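Local coordinates for ftsY (Mycoplasma mycoides, PDB 1ZU4), which serves as a signal recognition particle receptor, represented here by its NG domain, a helical bundle joined to a GTPase domain of the P-loop class, at residues K215-K218 and I219-Q222. Sequence-based numbering, arbitrary orientation.
Sequences KMNK and IIQQ
Gln221 folds back over the carbonyl of Asn217, one turn earlier, and meets it twice. Its backbone N donates to Asn217 O at 2.9 Å with an N-H...O angle of 161°, while its side chain runs past the same oxygen, CG of Gln221 lying 3.0 Å from Asn217 O. With CG beside the backbone N (chi1 -63°) and the chain extended beyond it, the amide is carried alongside that carbonyl. Gln221 OE1 and Asn217 O are both acceptors, so their proximity is no bond; OE1 instead accepts from a water at 3.0 Å, and the water in turn accepts from Lys218 NZ at 3.1 Å. Bends at chi2 and chi3 of Lys218 turn its ammonium toward this bridge.

Two further i to i+4 bonds, Ile219 N to Lys215 O at 3.0 Å and Ile220 N to Met216 O at 2.9 Å, continue the alpha-helical pattern. Near the end of helix 206-221, the side chain of Gln222 reaches back to Lys218: its NE2 donates a weak bond to Lys218 O at 3.4 Å.

Further out, Gln221 NE2 donates to Ala227 O, tying the amide's other end to the loop before strand 230-236. On the buried face Met216 and Ile220 both pack against Val180 of helix 176-189 and Met109 of strand 106-111, seating helix 206-221 on the GTPase domain's sheet; Lys215 turns its ammonium to Asp175. Side-chain amides and one water thus extend the polar bonding of the helix's last turn, and the positive charge of Lys218 probably polarises the bridging water toward Gln221 OE1.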
loop_
_atom_site.group_PDB
_atom_site.type_symbol
_atom_site.label_atom_id
_atom_site.label_comp_id
_atom_site.label_asym_id
_atom_site.label_seq_id
_atom_site.Cartn_x
_atom_site.Cartn_y
_atom_site.Cartn_z
ATOM N N LYS A 215 14.997 16.827 9.976
ATOM C CA LYS A 215 15.160 18.139 9.311
ATOM C C LYS A 215 13.943 18.508 8.479
ATOM O O LYS A 215 13.437 19.634 8.560
ATOM C CB LYS A 215 16.391 18.183 8.409
ATOM C CG LYS A 215 17.643 18.431 9.106
ATOM C CD LYS A 215 18.750 18.782 8.129
ATOM C CE LYS A 215 19.656 17.600 7.865
ATOM N NZ LYS A 215 21.049 18.064 7.517
ATOM N N MET A 216 13.447 17.554 7.705
ATOM C CA MET A 216 12.277 17.823 6.833
ATOM C C MET A 216 11.044 18.196 7.664
ATOM O O MET A 216 10.341 19.164 7.373
ATOM C CB MET A 216 11.999 16.601 5.961
ATOM C CG MET A 216 12.990 16.496 4.825
ATOM S SD MET A 216 12.709 14.989 3.921
ATOM C CE MET A 216 14.075 14.960 2.841
ATOM N N ASN A 217 10.753 17.369 8.656
ATOM C CA ASN A 217 9.705 17.585 9.613
ATOM C C ASN A 217 9.753 18.987 10.220
ATOM O O ASN A 217 8.734 19.684 10.294
ATOM C CB ASN A 217 9.881 16.568 10.719
ATOM C CG ASN A 217 9.347 15.205 10.355
ATOM O OD1 ASN A 217 8.605 15.036 9.365
ATOM N ND2 ASN A 217 9.701 14.199 11.181
ATOM N N LYS A 218 10.940 19.390 10.649
ATOM C CA LYS A 218 11.138 20.709 11.240
ATOM C C LYS A 218 10.826 21.825 10.242
ATOM O O LYS A 218 10.182 22.806 10.575
ATOM C CB LYS A 218 12.561 20.820 11.814
ATOM C CG LYS A 218 12.789 20.015 13.164
ATOM C CD LYS A 218 11.617 20.355 14.150
ATOM C CE LYS A 218 12.061 20.470 15.612
ATOM N NZ LYS A 218 11.064 21.251 16.433
ATOM N N ILE A 219 11.231 21.642 8.993
ATOM C CA ILE A 219 10.917 22.638 7.969
ATOM C C ILE A 219 9.401 22.758 7.734
ATOM O O ILE A 219 8.857 23.884 7.610
ATOM C CB ILE A 219 11.618 22.295 6.606
ATOM C CG1 ILE A 219 13.081 22.730 6.686
ATOM C CG2 ILE A 219 10.984 23.118 5.471
ATOM C CD1 ILE A 219 13.983 22.063 5.740
ATOM N N ILE A 220 8.735 21.603 7.630
ATOM C CA ILE A 220 7.326 21.594 7.216
ATOM C C ILE A 220 6.374 21.975 8.364
ATOM O O ILE A 220 5.389 22.691 8.138
ATOM C CB ILE A 220 6.891 20.298 6.444
ATOM C CG1 ILE A 220 6.766 19.089 7.383
ATOM C CG2 ILE A 220 7.850 19.998 5.263
ATOM C CD1 ILE A 220 6.700 17.749 6.662
ATOM N N GLN A 221 6.698 21.549 9.577
ATOM C CA GLN A 221 5.871 21.849 10.753
ATOM C C GLN A 221 5.806 23.345 11.107
ATOM O O GLN A 221 4.912 23.776 11.843
ATOM C CB GLN A 221 6.313 20.991 11.922
ATOM C CG GLN A 221 6.100 19.522 11.645
ATOM C CD GLN A 221 6.706 18.646 12.659
ATOM O OE1 GLN A 221 7.663 19.021 13.290
ATOM N NE2 GLN A 221 6.182 17.423 12.808
ATOM N N GLN A 222 6.725 24.134 10.551
ATOM C CA GLN A 222 6.633 25.599 10.666
ATOM C C GLN A 222 5.471 26.139 9.853
ATOM O O GLN A 222 4.956 27.221 10.146
ATOM C CB GLN A 222 7.910 26.280 10.164
ATOM C CG GLN A 222 9.100 26.086 11.103
ATOM C CD GLN A 222 10.300 26.761 10.548
ATOM O OE1 GLN A 222 10.329 27.981 10.435
ATOM N NE2 GLN A 222 11.295 25.980 10.149
HETATM O O HOH W 1 8.441 21.468 14.756
#